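Long-range contacts in FKBP-type peptidyl-prolyl cis-trans isomerase 3 (Arabidopsis thaliana, PDB 1U79), which catalyses the cis-trans isomerisation of proline peptide bonds in the chloroplast thylakoid lumen and regulates accumulation of the Rieske protein: residues S12-C17 against R92-L97; P25-G30 against G73-D78; K34-G39 against S49-G54; G86-L91 against L120-Y125. All coordinates share one frame; numbering follows the deposited sequence.

Interaction 1. Residues S12-C17 against R92-L97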
loop_
_atom_site.group_PDB
_atom_site.type_symbol
_atom_site.label_atom_id
_atom_site.label_comp_id
_atom_site.label_asym_id
_atom_site.label_seq_id
_atom_site.Cartn_x
_atom_site.Cartn_y
_atom_site.Cartn_z
ATOM N N SER A 12 14.365 4.505 -1.839
ATOM C CA SER A 12 14.175 3.058 -1.950
ATOM C C SER A 12 13.426 2.591 -3.189
ATOM O O SER A 12 13.349 1.393 -3.452
ATOM C CB SER A 12 13.429 2.553 -0.725
ATOM O OG SER A 12 12.082 2.992 -0.762
ATOM N N GLY A 13 12.871 3.528 -3.945
ATOM C CA GLY A 13 12.100 3.163 -5.117
ATOM C C GLY A 13 10.608 3.257 -4.830
ATOM O O GLY A 13 9.794 3.382 -5.740
ATOM N N LEU A 14 10.241 3.173 -3.556
ATOM C CA LEU A 14 8.839 3.281 -3.174
ATOM C C LEU A 14 8.414 4.692 -3.563
ATOM O O LEU A 14 9.010 5.672 -3.101
ATOM C CB LEU A 14 8.680 3.085 -1.660
ATOM C CG LEU A 14 7.267 3.057 -1.077
ATOM C CD1 LEU A 14 6.459 1.907 -1.687
ATOM C CD2 LEU A 14 7.354 2.898 0.438
ATOM N N ALA A 15 7.392 4.807 -4.404
ATOM C CA ALA A 15 6.937 6.122 -4.838
ATOM C C ALA A 15 5.487 6.363 -4.452
ATOM O O ALA A 15 4.714 5.420 -4.271
ATOM C CB ALA A 15 7.107 6.266 -6.334
ATOM N N PHE A 16 5.118 7.629 -4.331
ATOM C CA PHE A 16 3.763 7.963 -3.940
ATOM C C PHE A 16 3.316 9.292 -4.525
ATOM O O PHE A 16 4.120 10.075 -5.027
ATOM C CB PHE A 16 3.681 8.091 -2.421
ATOM C CG PHE A 16 4.215 9.412 -1.906
ATOM C CD1 PHE A 16 5.581 9.664 -1.882
ATOM C CD2 PHE A 16 3.342 10.428 -1.522
ATOM C CE1 PHE A 16 6.076 10.917 -1.485
ATOM C CE2 PHE A 16 3.829 11.685 -1.125
ATOM C CZ PHE A 16 5.200 11.922 -1.110
ATOM N N CYS A 17 2.013 9.524 -4.438
ATOM C CA CYS A 17 1.401 10.781 -4.838
ATOM C C CYS A 17 0.160 10.868 -3.965
ATOM O O CYS A 17 -0.605 9.907 -3.876
ATOM C CB CYS A 17 1.012 10.802 -6.325
ATOM S SG CYS A 17 -0.187 9.534 -6.839
ATOM N N ARG A 92 3.366 3.195 -5.501
ATOM C CA ARG A 92 4.022 2.361 -6.504
ATOM C C ARG A 92 5.089 1.642 -5.698
ATOM O O ARG A 92 6.023 2.272 -5.184
ATOM C CB ARG A 92 4.668 3.195 -7.607
ATOM C CG ARG A 92 5.348 2.341 -8.672
ATOM C CD ARG A 92 5.472 3.088 -10.009
ATOM N NE ARG A 92 6.100 2.253 -11.038
ATOM C CZ ARG A 92 7.408 2.046 -11.107
ATOM N NH1 ARG A 92 8.202 2.617 -10.222
ATOM N NH2 ARG A 92 7.925 1.267 -12.039
ATOM N N ILE A 93 4.955 0.320 -5.605
ATOM C CA ILE A 93 5.853 -0.479 -4.779
ATOM C C ILE A 93 6.737 -1.446 -5.544
ATOM O O ILE A 93 6.243 -2.364 -6.185
ATOM C CB ILE A 93 5.030 -1.303 -3.747
ATOM C CG1 ILE A 93 4.077 -0.371 -2.985
ATOM C CG2 ILE A 93 5.977 -2.039 -2.787
ATOM C CD1 ILE A 93 3.219 -1.060 -1.945
ATOM N N PRO A 94 8.064 -1.258 -5.476
ATOM C CA PRO A 94 8.968 -2.165 -6.189
ATOM C C PRO A 94 8.817 -3.533 -5.527
ATOM O O PRO A 94 8.478 -3.610 -4.353
ATOM C CB PRO A 94 10.351 -1.562 -5.936
ATOM C CG PRO A 94 10.076 -0.125 -5.653
ATOM C CD PRO A 94 8.812 -0.174 -4.819
ATOM N N PRO A 95 9.078 -4.625 -6.268
ATOM C CA PRO A 95 8.962 -5.991 -5.743
ATOM C C PRO A 95 9.700 -6.221 -4.428
ATOM O O PRO A 95 9.232 -6.972 -3.580
ATOM C CB PRO A 95 9.539 -6.844 -6.868
ATOM C CG PRO A 95 9.237 -6.042 -8.086
ATOM C CD PRO A 95 9.552 -4.639 -7.661
ATOM N N GLU A 96 10.861 -5.589 -4.279
ATOM C CA GLU A 96 11.678 -5.719 -3.070
ATOM C C GLU A 96 10.889 -5.383 -1.798
ATOM O O GLU A 96 11.144 -5.950 -0.736
ATOM C CB GLU A 96 12.911 -4.803 -3.174
ATOM C CG GLU A 96 12.561 -3.317 -3.273
ATOM C CD GLU A 96 13.712 -2.445 -3.766
ATOM O OE1 GLU A 96 14.258 -2.730 -4.852
ATOM O OE2 GLU A 96 14.062 -1.465 -3.071
ATOM N N LEU A 97 9.931 -4.465 -1.914
ATOM C CA LEU A 97 9.104 -4.051 -0.782
ATOM C C LEU A 97 7.696 -4.648 -0.843
ATOM O O LEU A 97 6.783 -4.196 -0.145
ATOM C CB LEU A 97 9.015 -2.525 -0.734
ATOM C CG LEU A 97 10.384 -1.827 -0.669
ATOM C CD1 LEU A 97 10.201 -0.315 -0.716
ATOM C CD2 LEU A 97 11.110 -2.241 0.603
#
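Strands 15-18 and 88-93 run antiparallel and meet here through one hydrogen-bonded pair, Ala-15 with Arg-92. The N-H of Ala-15 points at Arg-92 O over 3.0 Å, almost straight and in the plane of that carbonyl. The return bond, Arg-92 N to Ala-15 O, is as straight at 174°, but its donor stands above the carbonyl plane. Beyond this pair the chains leave the sheet, 12-14 as a loop and 94-97 as a turn closed by the bond from Leu-97 N to Pro-94 O.

The methyl of Ala-15 and CB of Arg-92 lie on the same face, 4.1 Å apart. Leu-14 carries most of the apolar contact: with CG anti to its backbone N (chi1 -175°), it lies alongside Ile-93, and its CD1 touches Ile-93 CG1 at 3.5 Å. Nearer the backbone, Leu-14 CB meets Leu-97 CD1 at 3.8 Å. The ring of Pro-94 sets its CG against Gly-13 O, also at 3.5 Å. Helix 68-75 covers this cluster, Gln-72 touching both Leu-14 and Leu-97. Cys-17, at the far end of the segment, is disulfide-bonded to Cys-5.

Ser-12 O and Glu-96 OE2 approach to 3.0 Å although both are acceptors, a pairing that probably repels if the carboxylate is charged. The main-chain pair and the packing of Leu-14, Ile-93, Pro-94 and Leu-97 hold the joint.

Interaction 2. Residues P25-G30 against G73-D78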
loop_
_atom_site.group_PDB
_atom_site.type_symbol
_atom_site.label_atom_id
_atom_site.label_comp_id
_atom_site.label_asym_id
_atom_site.label_seq_id
_atom_site.Cartn_x
_atom_site.Cartn_y
_atom_site.Cartn_z
ATOM N N PRO A 25 -4.916 13.718 11.812
ATOM C CA PRO A 25 -3.535 13.469 12.245
ATOM C C PRO A 25 -2.820 12.428 11.403
ATOM O O PRO A 25 -3.460 11.609 10.726
ATOM C CB PRO A 25 -3.704 13.008 13.688
ATOM C CG PRO A 25 -5.038 12.305 13.660
ATOM C CD PRO A 25 -5.880 13.246 12.825
ATOM N N GLU A 26 -1.492 12.456 11.446
ATOM C CA GLU A 26 -0.714 11.485 10.695
ATOM C C GLU A 26 -0.866 10.110 11.338
ATOM O O GLU A 26 -1.270 9.997 12.500
ATOM C CB GLU A 26 0.771 11.893 10.646
ATOM C CG GLU A 26 1.457 12.087 11.986
ATOM C CD GLU A 26 2.907 12.510 11.819
ATOM O OE1 GLU A 26 3.247 13.039 10.746
ATOM O OE2 GLU A 26 3.705 12.328 12.757
ATOM N N ALA A 27 -0.579 9.069 10.559
ATOM C CA ALA A 27 -0.655 7.695 11.036
ATOM C C ALA A 27 0.410 7.514 12.112
ATOM O O ALA A 27 1.477 8.119 12.045
ATOM C CB ALA A 27 -0.400 6.718 9.878
ATOM N N VAL A 28 0.112 6.689 13.111
ATOM C CA VAL A 28 1.051 6.439 14.195
ATOM C C VAL A 28 1.482 4.976 14.285
ATOM O O VAL A 28 0.663 4.062 14.208
ATOM C CB VAL A 28 0.456 6.850 15.555
ATOM C CG1 VAL A 28 0.331 8.374 15.640
ATOM C CG2 VAL A 28 -0.900 6.206 15.732
ATOM N N LYS A 29 2.783 4.783 14.450
ATOM C CA LYS A 29 3.410 3.470 14.569
ATOM C C LYS A 29 2.722 2.606 15.631
ATOM O O LYS A 29 2.589 3.024 16.784
ATOM C CB LYS A 29 4.877 3.680 14.963
ATOM C CG LYS A 29 5.911 2.902 14.177
ATOM C CD LYS A 29 6.068 1.482 14.666
ATOM C CE LYS A 29 7.347 0.873 14.100
ATOM N NZ LYS A 29 7.446 1.020 12.621
ATOM N N GLY A 30 2.287 1.409 15.242
ATOM C CA GLY A 30 1.651 0.497 16.182
ATOM C C GLY A 30 0.152 0.610 16.405
ATOM O O GLY A 30 -0.420 -0.177 17.162
ATOM N N GLY A 73 4.955 3.061 3.152
ATOM C CA GLY A 73 4.110 3.908 2.330
ATOM C C GLY A 73 3.006 4.648 3.056
ATOM O O GLY A 73 2.527 5.668 2.567
ATOM N N ILE A 74 2.595 4.141 4.218
ATOM C CA ILE A 74 1.535 4.773 4.991
ATOM C C ILE A 74 2.090 5.514 6.209
ATOM O O ILE A 74 1.647 6.608 6.546
ATOM C CB ILE A 74 0.520 3.716 5.473
ATOM C CG1 ILE A 74 -0.150 3.067 4.263
ATOM C CG2 ILE A 74 -0.519 4.350 6.391
ATOM C CD1 ILE A 74 -0.952 1.813 4.613
ATOM N N LEU A 75 3.079 4.920 6.857
ATOM C CA LEU A 75 3.672 5.520 8.043
ATOM C C LEU A 75 4.781 6.495 7.664
ATOM O O LEU A 75 5.142 7.381 8.443
ATOM C CB LEU A 75 4.246 4.417 8.936
ATOM C CG LEU A 75 4.369 4.701 10.430
ATOM C CD1 LEU A 75 3.001 5.040 11.008
ATOM C CD2 LEU A 75 4.938 3.468 11.119
ATOM N N GLY A 76 5.331 6.320 6.469
ATOM C CA GLY A 76 6.405 7.193 6.042
ATOM C C GLY A 76 7.747 6.511 6.168
ATOM O O GLY A 76 7.886 5.521 6.891
ATOM N N SER A 77 8.733 7.058 5.464
ATOM C CA SER A 77 10.096 6.543 5.429
ATOM C C SER A 77 10.938 7.698 4.868
ATOM O O SER A 77 10.428 8.795 4.682
ATOM C CB SER A 77 10.152 5.339 4.478
ATOM O OG SER A 77 11.388 4.655 4.558
ATOM N N ASP A 78 12.220 7.464 4.606
ATOM C CA ASP A 78 13.047 8.517 4.028
ATOM C C ASP A 78 12.436 8.921 2.689
ATOM O O ASP A 78 12.216 8.078 1.819
ATOM C CB ASP A 78 14.474 8.024 3.805
ATOM C CG ASP A 78 15.359 8.215 5.017
ATOM O OD1 ASP A 78 14.847 8.611 6.082
ATOM O OD2 ASP A 78 16.580 7.968 4.899
#
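Gly-73 opens the segment inside helix 68-75, where its carbonyl O accepts a hydrogen bond from Arg-89 of strand 88-93. Ile-74 follows and offers the loop two atoms: its carbonyl O lies 3.9 Å from Ala-27 CB, and its CG2 lies 4.2 Å from the same methyl. The rest of the Ile-74 side chain leads away to Ile-123 on strand 119-128. Ala-27 CB points toward the helix, so this small residue fits where loop and helix end draw closest, its CA 5.7 Å from that of Leu-75.

Leu-75 makes the broadest contact. Its CG is anti to the backbone N (chi1 -154°), which carries the two methyls out to the loop. CD1 sits against the main chain, 3.6 Å from Ala-27 O and 3.5 Å from Lys-29 N. CD2 presses on Lys-29 CG at a tight 3.3 Å, the two side chains crossing at about a right angle. Helix 68-75 packs against the sheet of the FKBP fold, and the loop before strand 32-40 here passes its C-terminal end. An alanine in place of Leu-75 would remove both methyls and would probably loosen the packing of Ala-27 and Lys-29 on the helix end. The lysine chain bends at chi2 and chi4, and its NZ donates to Gly-62 O. Gly-76 then leaves the helix with a positive phi (102°), and the chain turns away from the loop.

Interaction 3. Residues K34-G39 against S49-G54; sequences KAHYVG and SSYNRG
A short, weakly bonded helix, 50-53, is docked on strand 32-40 through its N-terminal turn, with Ser-49 as N-cap: Ser-49 OG accepts from Asn-52 N at 3.0 Å. Ser-50 makes the polar joint. Its OG lies between its own backbone N and carbonyl carbon (chi1 51°), where Tyr-37 N donates to it over 2.8 Å. The same oxygen shares a hydrogen bond of 2.8 Å with His-36 ND1, meeting the imidazole at its edge, in plane. Ser-50 N in turn donates to Tyr-37 O at 2.9 Å.

The strand belongs to the antiparallel sheet of the FKBP fold and is joined to the helix by the hairpin with strand 46-49, where Val-38 and Ser-49 form a non-hydrogen-bonded pair. Beside the polar joint, the rings of His-36 and Tyr-51 form an offset stack, centroids 4.7 Å apart and planes at 9°. Val-38 CG2 meets the edge of the Tyr-51 ring, 3.8 Å from its CD2. Tyr-37 instead turns one face to the helix start, with Ser-50 N over the ring centre. Its hydroxyl and Arg-53 NE both find Asp-48, by a hydrogen bond and a salt bridge respectively. Gly-54, with positive phi, ends the helix as the C-prime residue of a Schellman motif.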
loop_
_atom_site.group_PDB
_atom_site.type_symbol
_atom_site.label_atom_id
_atom_site.label_comp_id
_atom_site.label_asym_id
_atom_site.label_seq_id
_atom_site.Cartn_x
_atom_site.Cartn_y
_atom_site.Cartn_z
ATOM N N LYS A 34 -7.791 1.449 9.865
ATOM C CA LYS A 34 -8.686 0.935 8.830
ATOM C C LYS A 34 -8.328 1.573 7.500
ATOM O O LYS A 34 -8.091 2.784 7.435
ATOM C CB LYS A 34 -10.142 1.309 9.106
ATOM C CG LYS A 34 -10.785 0.709 10.330
ATOM C CD LYS A 34 -12.243 1.149 10.373
ATOM C CE LYS A 34 -12.989 0.560 11.554
ATOM N NZ LYS A 34 -14.424 0.970 11.544
ATOM N N ALA A 35 -8.316 0.772 6.439
ATOM C CA ALA A 35 -8.020 1.305 5.125
ATOM C C ALA A 35 -8.745 0.561 4.023
ATOM O O ALA A 35 -8.822 -0.668 4.034
ATOM C CB ALA A 35 -6.520 1.262 4.855
ATOM N N HIS A 36 -9.304 1.319 3.087
ATOM C CA HIS A 36 -9.940 0.719 1.923
ATOM C C HIS A 36 -8.826 0.774 0.890
ATOM O O HIS A 36 -7.933 1.620 0.990
ATOM C CB HIS A 36 -11.151 1.535 1.481
ATOM C CG HIS A 36 -12.440 1.031 2.046
ATOM N ND1 HIS A 36 -12.940 -0.219 1.743
ATOM C CD2 HIS A 36 -13.312 1.585 2.920
ATOM C CE1 HIS A 36 -14.065 -0.410 2.410
ATOM N NE2 HIS A 36 -14.312 0.669 3.130
ATOM N N TYR A 37 -8.847 -0.122 -0.087
ATOM C CA TYR A 37 -7.790 -0.132 -1.083
ATOM C C TYR A 37 -8.118 -0.938 -2.326
ATOM O O TYR A 37 -8.994 -1.799 -2.319
ATOM C CB TYR A 37 -6.495 -0.714 -0.480
ATOM C CG TYR A 37 -6.588 -2.196 -0.162
ATOM C CD1 TYR A 37 -7.161 -2.643 1.030
ATOM C CD2 TYR A 37 -6.164 -3.153 -1.088
ATOM C CE1 TYR A 37 -7.314 -4.010 1.289
ATOM C CE2 TYR A 37 -6.313 -4.522 -0.843
ATOM C CZ TYR A 37 -6.889 -4.941 0.342
ATOM O OH TYR A 37 -7.056 -6.285 0.576
ATOM N N VAL A 38 -7.378 -0.641 -3.385
ATOM C CA VAL A 38 -7.472 -1.340 -4.658
ATOM C C VAL A 38 -6.032 -1.553 -5.084
ATOM O O VAL A 38 -5.261 -0.597 -5.214
ATOM C CB VAL A 38 -8.184 -0.526 -5.759
ATOM C CG1 VAL A 38 -8.068 -1.274 -7.094
ATOM C CG2 VAL A 38 -9.660 -0.321 -5.409
ATOM N N GLY A 39 -5.663 -2.813 -5.275
ATOM C CA GLY A 39 -4.310 -3.131 -5.687
ATOM C C GLY A 39 -4.333 -3.646 -7.110
ATOM O O GLY A 39 -5.109 -4.557 -7.439
ATOM N N SER A 49 -8.787 -6.038 -3.607
ATOM C CA SER A 49 -9.364 -4.789 -3.142
ATOM C C SER A 49 -10.246 -5.052 -1.935
ATOM O O SER A 49 -10.838 -6.130 -1.797
ATOM C CB SER A 49 -10.174 -4.110 -4.253
ATOM O OG SER A 49 -11.459 -4.680 -4.404
ATOM N N SER A 50 -10.314 -4.068 -1.047
ATOM C CA SER A 50 -11.143 -4.173 0.149
ATOM C C SER A 50 -12.597 -4.258 -0.288
ATOM O O SER A 50 -13.405 -4.968 0.320
ATOM C CB SER A 50 -10.951 -2.936 1.022
ATOM O OG SER A 50 -11.121 -1.755 0.243
ATOM N N TYR A 51 -12.919 -3.516 -1.347
ATOM C CA TYR A 51 -14.267 -3.473 -1.906
ATOM C C TYR A 51 -14.734 -4.865 -2.323
ATOM O O TYR A 51 -15.888 -5.232 -2.095
ATOM C CB TYR A 51 -14.292 -2.524 -3.105
ATOM C CG TYR A 51 -13.914 -1.111 -2.717
ATOM C CD1 TYR A 51 -14.781 -0.327 -1.964
ATOM C CD2 TYR A 51 -12.656 -0.591 -3.031
ATOM C CE1 TYR A 51 -14.412 0.940 -1.523
ATOM C CE2 TYR A 51 -12.271 0.684 -2.591
ATOM C CZ TYR A 51 -13.160 1.437 -1.836
ATOM O OH TYR A 51 -12.802 2.688 -1.389
ATOM N N ASN A 52 -13.837 -5.637 -2.923
ATOM C CA ASN A 52 -14.171 -6.993 -3.348
ATOM C C ASN A 52 -14.395 -7.868 -2.116
ATOM O O ASN A 52 -15.168 -8.835 -2.155
ATOM C CB ASN A 52 -13.046 -7.573 -4.205
ATOM C CG ASN A 52 -13.380 -8.957 -4.751
ATOM O OD1 ASN A 52 -14.337 -9.127 -5.512
ATOM N ND2 ASN A 52 -12.593 -9.953 -4.359
ATOM N N ARG A 53 -13.731 -7.519 -1.018
ATOM C CA ARG A 53 -13.863 -8.264 0.226
ATOM C C ARG A 53 -15.074 -7.775 1.013
ATOM O O ARG A 53 -15.497 -8.408 1.978
ATOM C CB ARG A 53 -12.593 -8.116 1.075
ATOM C CG ARG A 53 -11.344 -8.699 0.421
ATOM C CD ARG A 53 -10.072 -8.370 1.195
ATOM N NE ARG A 53 -8.893 -8.896 0.513
ATOM C CZ ARG A 53 -8.298 -10.047 0.807
ATOM N NH1 ARG A 53 -7.233 -10.438 0.117
ATOM N NH2 ARG A 53 -8.747 -10.797 1.807
ATOM N N GLY A 54 -15.624 -6.639 0.603
ATOM C CA GLY A 54 -16.785 -6.099 1.280
ATOM C C GLY A 54 -16.507 -5.407 2.597
ATOM O O GLY A 54 -17.428 -5.094 3.343
#

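Interaction 4. Residues G86-L91 against L120-Y125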
loop_
_atom_site.group_PDB
_atom_site.type_symbol
_atom_site.label_atom_id
_atom_site.label_comp_id
_atom_site.label_asym_id
_atom_site.label_seq_id
_atom_site.Cartn_x
_atom_site.Cartn_y
_atom_site.Cartn_z
ATOM N N GLY A 86 -7.943 10.272 6.670
ATOM C CA GLY A 86 -8.855 10.736 5.638
ATOM C C GLY A 86 -8.186 10.985 4.299
ATOM O O GLY A 86 -8.802 11.498 3.361
ATOM N N GLY A 87 -6.914 10.626 4.196
ATOM C CA GLY A 87 -6.203 10.848 2.953
ATOM C C GLY A 87 -6.349 9.737 1.928
ATOM O O GLY A 87 -6.754 8.615 2.256
ATOM N N LYS A 88 -6.049 10.060 0.676
ATOM C CA LYS A 88 -6.085 9.062 -0.396
ATOM C C LYS A 88 -4.741 9.159 -1.078
ATOM O O LYS A 88 -4.370 10.216 -1.596
ATOM C CB LYS A 88 -7.185 9.348 -1.412
ATOM C CG LYS A 88 -7.184 8.376 -2.593
ATOM C CD LYS A 88 -8.249 8.774 -3.597
ATOM C CE LYS A 88 -8.312 7.803 -4.760
ATOM N NZ LYS A 88 -9.316 8.266 -5.747
ATOM N N ARG A 89 -4.015 8.052 -1.074
ATOM C CA ARG A 89 -2.687 8.021 -1.646
ATOM C C ARG A 89 -2.493 6.874 -2.621
ATOM O O ARG A 89 -3.022 5.780 -2.429
ATOM C CB ARG A 89 -1.649 7.897 -0.521
ATOM C CG ARG A 89 -0.220 7.648 -1.012
ATOM C CD ARG A 89 0.794 7.671 0.130
ATOM N NE ARG A 89 0.955 9.009 0.699
ATOM C CZ ARG A 89 1.834 9.312 1.646
ATOM N NH1 ARG A 89 1.914 10.561 2.097
ATOM N NH2 ARG A 89 2.625 8.367 2.152
ATOM N N THR A 90 -1.741 7.136 -3.678
ATOM C CA THR A 90 -1.445 6.086 -4.631
ATOM C C THR A 90 -0.012 5.698 -4.326
ATOM O O THR A 90 0.834 6.566 -4.090
ATOM C CB THR A 90 -1.557 6.580 -6.085
ATOM O OG1 THR A 90 -2.905 6.976 -6.347
ATOM C CG2 THR A 90 -1.185 5.473 -7.049
ATOM N N LEU A 91 0.258 4.399 -4.297
ATOM C CA LEU A 91 1.600 3.915 -4.018
ATOM C C LEU A 91 2.101 3.011 -5.130
ATOM O O LEU A 91 1.352 2.168 -5.636
ATOM C CB LEU A 91 1.634 3.104 -2.715
ATOM C CG LEU A 91 1.452 3.736 -1.335
ATOM C CD1 LEU A 91 1.449 2.600 -0.305
ATOM C CD2 LEU A 91 2.590 4.735 -1.035
ATOM N N LEU A 120 0.710 -1.446 -7.626
ATOM C CA LEU A 120 0.128 -0.120 -7.511
ATOM C C LEU A 120 -1.061 -0.236 -6.579
ATOM O O LEU A 120 -1.895 -1.129 -6.746
ATOM C CB LEU A 120 -0.344 0.394 -8.877
ATOM C CG LEU A 120 0.712 0.884 -9.875
ATOM C CD1 LEU A 120 0.031 1.231 -11.199
ATOM C CD2 LEU A 120 1.436 2.102 -9.327
ATOM N N PHE A 121 -1.127 0.628 -5.573
ATOM C CA PHE A 121 -2.273 0.621 -4.674
ATOM C C PHE A 121 -2.855 2.015 -4.568
ATOM O O PHE A 121 -2.125 3.014 -4.617
ATOM C CB PHE A 121 -1.908 0.191 -3.249
ATOM C CG PHE A 121 -1.630 -1.280 -3.082
ATOM C CD1 PHE A 121 -0.339 -1.782 -3.233
ATOM C CD2 PHE A 121 -2.654 -2.154 -2.719
ATOM C CE1 PHE A 121 -0.064 -3.132 -3.017
ATOM C CE2 PHE A 121 -2.391 -3.508 -2.503
ATOM C CZ PHE A 121 -1.095 -3.997 -2.651
ATOM N N ASP A 122 -4.174 2.073 -4.457
ATOM C CA ASP A 122 -4.867 3.326 -4.223
ATOM C C ASP A 122 -5.279 3.060 -2.786
ATOM O O ASP A 122 -6.032 2.124 -2.514
ATOM C CB ASP A 122 -6.089 3.468 -5.128
ATOM C CG ASP A 122 -5.881 4.506 -6.214
ATOM O OD1 ASP A 122 -4.713 4.756 -6.583
ATOM O OD2 ASP A 122 -6.883 5.066 -6.710
ATOM N N ILE A 123 -4.735 3.838 -1.858
ATOM C CA ILE A 123 -5.046 3.633 -0.454
ATOM C C ILE A 123 -5.876 4.756 0.146
ATOM O O ILE A 123 -5.569 5.941 -0.024
ATOM C CB ILE A 123 -3.750 3.473 0.377
ATOM C CG1 ILE A 123 -2.935 2.295 -0.171
ATOM C CG2 ILE A 123 -4.095 3.256 1.852
ATOM C CD1 ILE A 123 -1.764 1.889 0.681
ATOM N N GLU A 124 -6.937 4.364 0.841
ATOM C CA GLU A 124 -7.803 5.305 1.517
ATOM C C GLU A 124 -7.657 5.033 3.006
ATOM O O GLU A 124 -8.215 4.071 3.538
ATOM C CB GLU A 124 -9.252 5.133 1.053
ATOM C CG GLU A 124 -9.469 5.719 -0.336
ATOM C CD GLU A 124 -10.769 5.301 -0.967
ATOM O OE1 GLU A 124 -11.839 5.544 -0.375
ATOM O OE2 GLU A 124 -10.720 4.732 -2.074
ATOM N N TYR A 125 -6.866 5.880 3.661
ATOM C CA TYR A 125 -6.617 5.771 5.097
ATOM C C TYR A 125 -7.796 6.415 5.812
ATOM O O TYR A 125 -7.883 7.642 5.921
ATOM C CB TYR A 125 -5.312 6.496 5.457
ATOM C CG TYR A 125 -4.989 6.530 6.940
ATOM C CD1 TYR A 125 -4.254 7.584 7.483
ATOM C CD2 TYR A 125 -5.434 5.520 7.802
ATOM C CE1 TYR A 125 -3.973 7.643 8.849
ATOM C CE2 TYR A 125 -5.156 5.567 9.171
ATOM C CZ TYR A 125 -4.426 6.636 9.683
ATOM O OH TYR A 125 -4.152 6.696 11.025
HETATM O O HOH W 1 -9.551 5.727 -7.208
#
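Asp-122 OD1 accepts a hydrogen bond from Thr-90 OG1 at 2.9 Å, though the hydroxyl's placement is less certain; the two side chains stand alongside each other, pointing the same way. The other oxygen, OD2, reaches Lys-88 through a water, which donates to the carboxylate and accepts from the ammonium; directly, NZ and OD2 are 4.1 Å apart, too far for a salt bridge. An alanine at Asp-122 would lose both links and would probably leave the water and the lysine end less well fixed.

On the other face of the sheet, shared with Arg-89 and Phe-121, Leu-91 CD1 and Ile-123 CD1 meet tightly at 3.4 Å. Phe-121 turns toward Trp-70, and Arg-89 toward Asp-18 in a salt bridge.

The backbone sets these pairs: the strand segments 88-91 and 120-125 run antiparallel, their directions 160° apart. Ile-123 N donates to Arg-89 O at 2.7 Å, nearly along the C=O axis, and Leu-91 N to Phe-121 O at 2.8 Å. Gly-86 and Gly-87 both face Tyr-125 in a G1 beta bulge, Gly-86 N donating to Tyr-125 O. The FKBP sheet thus has an apolar contact on one face and, on the other, a carboxylate whose charge the lysine probably favours.

Overall arrangement
From the N terminus, strand 15-18 enters interaction 1, which closes the longest loop by pairing with the end of strand 88-93. Nested in that loop, interaction 2 joins the segment before strand 32-40 to the end of helix 68-75; nested in turn, interaction 3 closes the short excursion from strand 32-40 to helix 50-53. Interaction 4 follows interactions 2 and 3 in series but crosses interaction 1, with which it shares strand 88-93. Strand 119-128 lies between 88-93 and 32-40, so interactions 1, 4 and 3 reach one sheet, with Cys-17 O near Thr-90 N and His-36 O near Glu-124 N. Interaction 2 meets interaction 4 where Ala-27 packs against the Tyr-125 hydroxyl.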